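Local atomic coordinates of betaine aldehyde dehydrogenase (Staphylococcus aureus subsp. aureus COL, PDB entry 4QTO), a protein that probably oxidises betaine aldehyde to glycine betaine with NAD as the cofactor, as a member of the aldehyde dehydrogenase family. Residues 170-184 and 198-212. Sequence-based numbering, arbitrary orientation.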
ATOM      1  N   PRO A 170     -14.265   4.526  11.021  1.00  9.77           N
ATOM      2  CA  PRO A 170     -14.803   3.273  11.605  1.00  8.69           C
ATOM      3  C   PRO A 170     -16.141   2.956  10.917  1.00  8.16           C
ATOM      4  O   PRO A 170     -16.961   3.853  10.673  1.00  9.89           O
ATOM      5  CB  PRO A 170     -15.001   3.601  13.079  1.00 10.37           C
ATOM      6  CG  PRO A 170     -14.890   5.087  13.178  1.00 11.09           C
ATOM      7  CD  PRO A 170     -14.072   5.578  12.042  1.00 13.29           C
ATOM      8  N   VAL A 171     -16.397   1.678  10.706  1.00  8.39           N
ATOM      9  CA  VAL A 171     -17.634   1.240  10.012  1.00  9.02           C
ATOM     10  C   VAL A 171     -18.880   1.677  10.778  1.00  9.18           C
ATOM     11  O   VAL A 171     -19.910   1.987  10.173  1.00 10.74           O
ATOM     12  CB  VAL A 171     -17.574  -0.270   9.671  1.00  9.07           C
ATOM     13  CG1 VAL A 171     -17.657  -1.130  10.915  1.00  9.27           C
ATOM     14  CG2 VAL A 171     -18.653  -0.656   8.666  1.00 10.25           C
ATOM     15  N   GLY A 172     -18.807   1.683  12.112  1.00  9.30           N
ATOM     16  CA  GLY A 172     -19.869   2.164  12.958  1.00  9.88           C
ATOM     17  C   GLY A 172     -20.105   1.230  14.120  1.00 10.29           C
ATOM     18  O   GLY A 172     -19.198   0.943  14.889  1.00 10.59           O
ATOM     19  N   VAL A 173     -21.345   0.800  14.248  1.00  9.52           N
ATOM     20  CA  VAL A 173     -21.772  -0.101  15.291  1.00  9.12           C
ATOM     21  C   VAL A 173     -21.641  -1.527  14.762  1.00  9.84           C
ATOM     22  O   VAL A 173     -22.182  -1.851  13.684  1.00  9.86           O
ATOM     23  CB  VAL A 173     -23.229   0.190  15.667  1.00 10.62           C
ATOM     24  CG1 VAL A 173     -23.787  -0.898  16.581  1.00 10.68           C
ATOM     25  CG2 VAL A 173     -23.365   1.547  16.316  1.00 11.79           C
ATOM     26  N   VAL A 174     -20.962  -2.389  15.522  0.50  9.36           N
ATOM     27  CA  VAL A 174     -20.748  -3.753  15.088  0.50 10.36           C
ATOM     28  C   VAL A 174     -21.272  -4.753  16.109  0.50 10.00           C
ATOM     29  O   VAL A 174     -21.097  -4.546  17.318  0.50 10.96           O
ATOM     30  CB  VAL A 174     -19.250  -4.060  14.893  0.50 11.06           C
ATOM     31  CG1 VAL A 174     -19.074  -5.467  14.321  0.50 12.84           C
ATOM     32  CG2 VAL A 174     -18.603  -3.013  13.994  0.50 11.98           C
ATOM     33  N   THR A 175     -21.915  -5.810  15.624  1.00  9.41           N
ATOM     34  CA  THR A 175     -22.360  -6.913  16.483  1.00  9.21           C
ATOM     35  C   THR A 175     -21.401  -8.077  16.188  1.00  9.14           C
ATOM     36  O   THR A 175     -20.988  -8.319  15.037  1.00  9.82           O
ATOM     37  CB  THR A 175     -23.820  -7.276  16.344  1.00 10.60           C
ATOM     38  OG1 THR A 175     -24.097  -7.590  14.995  1.00 10.94           O
ATOM     39  CG2 THR A 175     -24.692  -6.121  16.832  1.00 10.46           C
ATOM     40  N   GLN A 176     -21.035  -8.796  17.242  1.00  8.81           N
ATOM     41  CA  GLN A 176     -19.992  -9.799  17.173  1.00  8.55           C
ATOM     42  C   GLN A 176     -20.480 -11.041  17.912  1.00  9.03           C
ATOM     43  O   GLN A 176     -20.806 -10.954  19.096  1.00 11.00           O
ATOM     44  CB  GLN A 176     -18.705  -9.256  17.788  1.00  9.20           C
ATOM     45  CG  GLN A 176     -18.181  -8.010  17.070  1.00  8.89           C
ATOM     46  CD  GLN A 176     -17.004  -7.350  17.745  1.00  9.61           C
ATOM     47  OE1 GLN A 176     -16.897  -7.321  18.959  1.00 11.05           O
ATOM     48  NE2 GLN A 176     -16.122  -6.788  16.929  1.00  9.83           N
ATOM     49  N   ILE A 177     -20.507 -12.169  17.223  1.00  9.25           N
ATOM     50  CA  ILE A 177     -21.051 -13.442  17.783  1.00  9.82           C
ATOM     51  C   ILE A 177     -19.968 -14.489  17.618  1.00  9.74           C
ATOM     52  O   ILE A 177     -19.494 -14.737  16.509  1.00  9.95           O
ATOM     53  CB  ILE A 177     -22.348 -13.844  17.064  1.00 12.41           C
ATOM     54  CG1 ILE A 177     -23.411 -12.759  17.277  1.00 14.97           C
ATOM     55  CG2 ILE A 177     -22.813 -15.194  17.550  1.00 13.15           C
ATOM     56  CD1 ILE A 177     -24.633 -12.911  16.385  1.00 17.20           C
ATOM     57  N   THR A 178     -19.508 -15.043  18.746  1.00 10.15           N
ATOM     58  CA  THR A 178     -18.385 -15.953  18.771  1.00 10.49           C
ATOM     59  C   THR A 178     -18.767 -17.396  19.125  1.00 11.25           C
ATOM     60  O   THR A 178     -19.838 -17.649  19.708  1.00 11.12           O
ATOM     61  CB  THR A 178     -17.319 -15.427  19.754  1.00 10.81           C
ATOM     62  OG1 THR A 178     -17.971 -15.092  20.982  1.00 12.79           O
ATOM     63  CG2 THR A 178     -16.678 -14.167  19.228  1.00 11.60           C
ATOM     64  N   PRO A 179     -17.897 -18.352  18.770  1.00 11.26           N
ATOM     65  CA  PRO A 179     -18.178 -19.792  18.950  1.00 11.13           C
ATOM     66  C   PRO A 179     -17.653 -20.359  20.253  1.00 11.37           C
ATOM     67  O   PRO A 179     -16.895 -19.704  20.993  1.00 10.80           O
ATOM     68  CB  PRO A 179     -17.418 -20.409  17.768  1.00 12.24           C
ATOM     69  CG  PRO A 179     -16.217 -19.596  17.721  1.00 11.73           C
ATOM     70  CD  PRO A 179     -16.644 -18.182  18.016  1.00 13.06           C
ATOM     71  N   TRP A 180     -18.037 -21.593  20.524  1.00 11.27           N
ATOM     72  CA  TRP A 180     -17.640 -22.244  21.736  1.00 12.15           C
ATOM     73  C   TRP A 180     -16.286 -22.924  21.755  1.00 12.38           C
ATOM     74  O   TRP A 180     -15.800 -23.282  22.824  1.00 13.30           O
ATOM     75  CB  TRP A 180     -18.708 -23.284  22.149  1.00 12.35           C
ATOM     76  CG  TRP A 180     -19.110 -24.242  21.070  1.00 13.23           C
ATOM     77  CD1 TRP A 180     -20.243 -24.198  20.306  1.00 14.61           C
ATOM     78  CD2 TRP A 180     -18.373 -25.396  20.624  1.00 14.17           C
ATOM     79  NE1 TRP A 180     -20.270 -25.255  19.414  1.00 16.65           N
ATOM     80  CE2 TRP A 180     -19.134 -26.005  19.598  1.00 15.35           C
ATOM     81  CE3 TRP A 180     -17.167 -25.979  21.004  1.00 15.16           C
ATOM     82  CZ2 TRP A 180     -18.729 -27.164  18.970  1.00 15.28           C
ATOM     83  CZ3 TRP A 180     -16.765 -27.141  20.365  1.00 15.34           C
ATOM     84  CH2 TRP A 180     -17.538 -27.705  19.354  1.00 15.58           C
ATOM     85  N   ASN A 181     -15.665 -23.105  20.605  1.00 12.59           N
ATOM     86  CA  ASN A 181     -14.411 -23.867  20.604  1.00 13.54           C
ATOM     87  C   ASN A 181     -13.199 -23.128  21.175  1.00 14.03           C
ATOM     88  O   ASN A 181     -12.473 -23.684  22.022  1.00 14.81           O
ATOM     89  CB  ASN A 181     -14.138 -24.523  19.248  1.00 14.53           C
ATOM     90  CG  ASN A 181     -14.023 -23.554  18.097  1.00 15.27           C
ATOM     91  OD1 ASN A 181     -14.318 -22.349  18.194  1.00 15.93           O
ATOM     92  ND2 ASN A 181     -13.564 -24.081  16.969  1.00 15.54           N
ATOM     93  N   TYR A 182     -13.017 -21.890  20.741  1.00 12.53           N
ATOM     94  CA  TYR A 182     -11.912 -21.036  21.218  1.00 12.04           C
ATOM     95  C   TYR A 182     -12.538 -19.685  21.520  1.00 11.55           C
ATOM     96  O   TYR A 182     -12.397 -18.710  20.771  1.00 11.29           O
ATOM     97  CB  TYR A 182     -10.846 -20.893  20.132  1.00 13.33           C
ATOM     98  CG  TYR A 182     -10.132 -22.167  19.809  1.00 15.57           C
ATOM     99  CD1 TYR A 182      -9.017 -22.524  20.496  1.00 16.53           C
ATOM    100  CD2 TYR A 182     -10.585 -23.014  18.807  1.00 15.77           C
ATOM    101  CE1 TYR A 182      -8.348 -23.713  20.219  1.00 16.41           C
ATOM    102  CE2 TYR A 182      -9.922 -24.193  18.505  1.00 17.09           C
ATOM    103  CZ  TYR A 182      -8.790 -24.528  19.197  1.00 16.77           C
ATOM    104  OH  TYR A 182      -8.103 -25.689  18.918  1.00 17.81           O
ATOM    105  N   PRO A 183     -13.250 -19.603  22.634  1.00 11.30           N
ATOM    106  CA  PRO A 183     -14.020 -18.391  22.918  1.00 11.99           C
ATOM    107  C   PRO A 183     -13.239 -17.098  22.986  1.00 10.61           C
ATOM    108  O   PRO A 183     -13.590 -16.134  22.299  1.00 10.24           O
ATOM    109  CB  PRO A 183     -14.689 -18.693  24.272  1.00 12.24           C
ATOM    110  CG  PRO A 183     -14.703 -20.156  24.366  1.00 13.29           C
ATOM    111  CD  PRO A 183     -13.507 -20.661  23.614  1.00 11.74           C
ATOM    112  N   LEU A 184     -12.207 -17.059  23.800  1.00 10.42           N
ATOM    113  CA  LEU A 184     -11.481 -15.825  23.920  1.00 10.59           C
ATOM    114  C   LEU A 184     -10.651 -15.524  22.682  1.00  9.68           C
ATOM    115  O   LEU A 184     -10.495 -14.351  22.312  1.00  9.61           O
ATOM    116  CB  LEU A 184     -10.642 -15.808  25.202  1.00 11.45           C
ATOM    117  CG  LEU A 184     -10.010 -14.458  25.504  1.00 12.16           C
ATOM    118  CD1 LEU A 184     -11.031 -13.341  25.586  1.00 14.69           C
ATOM    119  CD2 LEU A 184      -9.167 -14.545  26.761  1.00 13.63           C
ATOM    120  N   GLY A 198     -12.050   2.500  16.140  1.00  8.75           N
ATOM    121  CA  GLY A 198     -12.987   3.460  16.715  1.00  8.60           C
ATOM    122  C   GLY A 198     -14.454   3.077  16.631  1.00  8.74           C
ATOM    123  O   GLY A 198     -15.324   3.942  16.869  1.00  9.50           O
ATOM    124  N   CYS A 199     -14.755   1.801  16.373  1.00  8.66           N
ATOM    125  CA  CYS A 199     -16.140   1.354  16.380  1.00  8.73           C
ATOM    126  C   CYS A 199     -16.694   1.206  17.793  1.00 10.55           C
ATOM    127  O   CYS A 199     -15.949   1.229  18.768  1.00 11.93           O
ATOM    128  CB  CYS A 199     -16.233  -0.030  15.721  1.00  9.02           C
ATOM    129  SG  CYS A 199     -15.825  -0.083  13.972  1.00  9.29           S
ATOM    130  N   SER A 200     -18.029   1.062  17.886  1.00  9.95           N
ATOM    131  CA  SER A 200     -18.666   0.629  19.127  1.00 10.14           C
ATOM    132  C   SER A 200     -19.089  -0.807  18.840  1.00 10.07           C
ATOM    133  O   SER A 200     -19.492  -1.121  17.714  1.00 10.76           O
ATOM    134  CB  SER A 200     -19.903   1.445  19.469  1.00 11.79           C
ATOM    135  OG  SER A 200     -19.554   2.763  19.799  1.00 12.97           O
ATOM    136  N   LEU A 201     -19.063  -1.670  19.849  1.00  9.17           N
ATOM    137  CA  LEU A 201     -19.379  -3.074  19.642  1.00  9.59           C
ATOM    138  C   LEU A 201     -20.317  -3.660  20.670  1.00  9.27           C
ATOM    139  O   LEU A 201     -20.389  -3.207  21.805  1.00 10.65           O
ATOM    140  CB  LEU A 201     -18.078  -3.894  19.619  1.00  9.88           C
ATOM    141  CG  LEU A 201     -17.226  -3.946  20.905  1.00 10.06           C
ATOM    142  CD1 LEU A 201     -17.674  -5.112  21.776  1.00 10.89           C
ATOM    143  CD2 LEU A 201     -15.734  -4.123  20.585  1.00 10.33           C
ATOM    144  N   VAL A 202     -21.038  -4.674  20.215  1.00  9.21           N
ATOM    145  CA  VAL A 202     -21.889  -5.504  21.074  1.00  9.64           C
ATOM    146  C   VAL A 202     -21.504  -6.939  20.782  1.00  9.51           C
ATOM    147  O   VAL A 202     -21.688  -7.429  19.649  1.00  9.46           O
ATOM    148  CB  VAL A 202     -23.396  -5.302  20.836  1.00 10.18           C
ATOM    149  CG1 VAL A 202     -24.206  -6.156  21.832  1.00 10.18           C
ATOM    150  CG2 VAL A 202     -23.806  -3.846  20.957  1.00 10.45           C
ATOM    151  N   MET A 203     -20.978  -7.635  21.789  1.00  9.86           N
ATOM    152  CA  MET A 203     -20.535  -9.013  21.631  1.00  9.96           C
ATOM    153  C   MET A 203     -21.381  -9.980  22.402  1.00 10.35           C
ATOM    154  O   MET A 203     -21.828  -9.661  23.517  1.00  9.88           O
ATOM    155  CB  MET A 203     -19.087  -9.157  22.121  1.00 10.94           C
ATOM    156  CG  MET A 203     -18.592 -10.595  22.098  1.00 12.67           C
ATOM    157  SD  MET A 203     -16.797 -10.822  22.235  1.00 13.99           S
ATOM    158  CE  MET A 203     -16.320 -10.332  20.589  1.00 14.14           C
ATOM    159  N   LYS A 204     -21.637 -11.147  21.804  1.00  9.99           N
ATOM    160  CA  LYS A 204     -22.359 -12.229  22.477  1.00 10.64           C
ATOM    161  C   LYS A 204     -21.576 -13.503  22.277  1.00 10.50           C
ATOM    162  O   LYS A 204     -21.475 -13.989  21.151  1.00 10.70           O
ATOM    163  CB  LYS A 204     -23.780 -12.427  21.945  1.00 13.03           C
ATOM    164  CG  LYS A 204     -24.577 -13.462  22.761  1.00 14.68           C
ATOM    165  CD  LYS A 204     -25.729 -14.056  21.992  1.00 17.75           C
ATOM    166  CE  LYS A 204     -25.309 -15.273  21.194  1.00 20.24           C
ATOM    167  NZ  LYS A 204     -24.965 -16.457  22.055  1.00 18.60           N
ATOM    168  N   PRO A 205     -20.999 -14.057  23.358  1.00  9.94           N
ATOM    169  CA  PRO A 205     -20.276 -15.331  23.228  1.00 10.03           C
ATOM    170  C   PRO A 205     -21.245 -16.497  23.157  1.00 10.13           C
ATOM    171  O   PRO A 205     -22.458 -16.327  23.391  1.00 11.28           O
ATOM    172  CB  PRO A 205     -19.444 -15.389  24.506  1.00 10.26           C
ATOM    173  CG  PRO A 205     -20.297 -14.661  25.510  1.00 10.78           C
ATOM    174  CD  PRO A 205     -20.980 -13.563  24.746  1.00 10.98           C
ATOM    175  N   SER A 206     -20.733 -17.680  22.832  1.00 11.37           N
ATOM    176  CA  SER A 206     -21.553 -18.862  22.783  1.00 11.79           C
ATOM    177  C   SER A 206     -22.218 -19.023  24.142  1.00 11.53           C
ATOM    178  O   SER A 206     -21.574 -18.845  25.188  1.00 10.87           O
ATOM    179  CB  SER A 206     -20.723 -20.097  22.494  1.00 12.82           C
ATOM    180  OG  SER A 206     -21.571 -21.244  22.548  1.00 13.45           O
ATOM    181  N   GLU A 207     -23.491 -19.386  24.135  1.00 13.00           N
ATOM    182  CA  GLU A 207     -24.251 -19.505  25.367  1.00 14.29           C
ATOM    183  C   GLU A 207     -23.636 -20.521  26.315  1.00 14.05           C
ATOM    184  O   GLU A 207     -23.772 -20.397  27.515  1.00 15.58           O
ATOM    185  CB  GLU A 207     -25.735 -19.827  25.070  1.00 16.99           C
ATOM    186  CG  GLU A 207     -25.990 -21.150  24.406  1.00 20.49           C
ATOM    187  CD  GLU A 207     -25.837 -21.131  22.903  1.00 29.08           C
ATOM    188  OE1 GLU A 207     -25.371 -20.114  22.305  1.00 30.50           O
ATOM    189  OE2 GLU A 207     -26.200 -22.174  22.316  1.00 41.82           O
ATOM    190  N   ILE A 208     -22.933 -21.512  25.785  1.00 13.44           N
ATOM    191  CA  ILE A 208     -22.365 -22.544  26.634  1.00 13.08           C
ATOM    192  C   ILE A 208     -20.952 -22.287  27.170  1.00 13.46           C
ATOM    193  O   ILE A 208     -20.500 -22.996  28.060  1.00 14.44           O
ATOM    194  CB  ILE A 208     -22.405 -23.944  25.963  1.00 14.47           C
ATOM    195  CG1 ILE A 208     -21.733 -23.946  24.600  1.00 14.65           C
ATOM    196  CG2 ILE A 208     -23.851 -24.415  25.799  1.00 16.39           C
ATOM    197  CD1 ILE A 208     -21.552 -25.351  24.039  1.00 16.56           C
ATOM    198  N   THR A 209     -20.276 -21.264  26.634  1.00 12.15           N
ATOM    199  CA  THR A 209     -18.882 -20.934  27.036  1.00 12.12           C
ATOM    200  C   THR A 209     -18.646 -19.427  27.186  1.00 13.26           C
ATOM    201  O   THR A 209     -17.920 -18.819  26.410  1.00 15.00           O
ATOM    202  CB  THR A 209     -17.891 -21.445  25.978  1.00 12.37           C
ATOM    203  OG1 THR A 209     -18.214 -20.848  24.695  1.00 12.89           O
ATOM    204  CG2 THR A 209     -17.918 -22.960  25.879  1.00 12.84           C
ATOM    205  N   PRO A 210     -19.241 -18.793  28.210  1.00 12.39           N
ATOM    206  CA  PRO A 210     -19.083 -17.347  28.359  1.00 12.16           C
ATOM    207  C   PRO A 210     -17.966 -16.890  29.298  1.00 12.63           C
ATOM    208  O   PRO A 210     -17.731 -15.685  29.407  1.00 11.98           O
ATOM    209  CB  PRO A 210     -20.405 -16.969  29.028  1.00 12.47           C
ATOM    210  CG  PRO A 210     -20.670 -18.130  29.921  1.00 13.33           C
ATOM    211  CD  PRO A 210     -20.247 -19.342  29.136  1.00 13.67           C
ATOM    212  N   LEU A 211     -17.269 -17.813  29.954  1.00 11.72           N
ATOM    213  CA  LEU A 211     -16.410 -17.419  31.089  1.00 12.16           C
ATOM    214  C   LEU A 211     -15.250 -16.475  30.772  1.00 11.52           C
ATOM    215  O   LEU A 211     -15.126 -15.410  31.399  1.00 11.15           O
ATOM    216  CB  LEU A 211     -15.909 -18.630  31.852  1.00 12.95           C
ATOM    217  CG  LEU A 211     -17.007 -19.560  32.348  1.00 14.38           C
ATOM    218  CD1 LEU A 211     -16.380 -20.725  33.109  1.00 15.88           C
ATOM    219  CD2 LEU A 211     -18.026 -18.866  33.216  1.00 14.45           C
ATOM    220  N   THR A 212     -14.399 -16.841  29.822  1.00 10.37           N
ATOM    221  CA  THR A 212     -13.277 -15.963  29.519  1.00 10.71           C
ATOM    222  C   THR A 212     -13.731 -14.654  28.854  1.00 10.66           C
ATOM    223  O   THR A 212     -13.022 -13.644  28.928  1.00 10.66           O
ATOM    224  CB  THR A 212     -12.221 -16.660  28.653  1.00 11.11           C
ATOM    225  OG1 THR A 212     -12.874 -17.177  27.487  1.00 10.96           O
ATOM    226  CG2 THR A 212     -11.490 -17.732  29.426  1.00 12.51           C
TER
HETATM  227  O   HOH W   1     -22.350 -16.627  20.248  1.00 26.50           O
HETATM  228  O   HOH W   2     -17.862 -17.967  22.819  1.00 12.85           O
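The indole of W180 meets S206 at its edge, OG lying near the ring plane and 3.9 Å from W180 CD1, while I208 CD1 comes up obliquely to W180 CG. With chi1 at 51°, the ring swings alongside I208, both running the same way, a fit for a broad ring beside a branched aliphatic chain. T209 packs against the same residue: its OG1 lies 3.3 Å from W180 CA, and P183 CG also rests near this hydroxyl. The extended Q176 side chain crosses those of L201 and M203 at a slant, which sets OE1 against the branched end of L201 and 3.5 Å from M203 CE. That methyl is brought back by the bend at chi3, -75°, and also reaches T178 CG2. Q176 OE1 is buried here without a polar partner, whereas Q176 NE2 bonds to Y500 OH.

Strands 173-177 and 200-204 run parallel, their short axes 18° apart, with Q176, L201 and M203 on one face and V173, T175, V202 and K204 on the other. The ladder opens with S200 N on G172 O, passes through four shorter bonds such as K204 N to Q176 O at 2.8 Å, and closes with T178 N on K204 O. Beta-branched V173, T175 and V202 suit the extended backbone. Past the strand ends, where direct backbone bonding stops, two waters bridge the chains: one donates to T178 O and K204 O, the other donates to P179 O and accepts from S206 N. K204 NZ, which also bonds to G235 O, holds P205 O at 2.8 Å. At the other end G198, in a Schellman motif, has the positive phi that glycine tolerates. Adjacent parallel strands joined through helix 183-197 make this a beta-alpha-beta crossover, the unit of the Rossmann-like domain that in aldehyde dehydrogenases binds NAD.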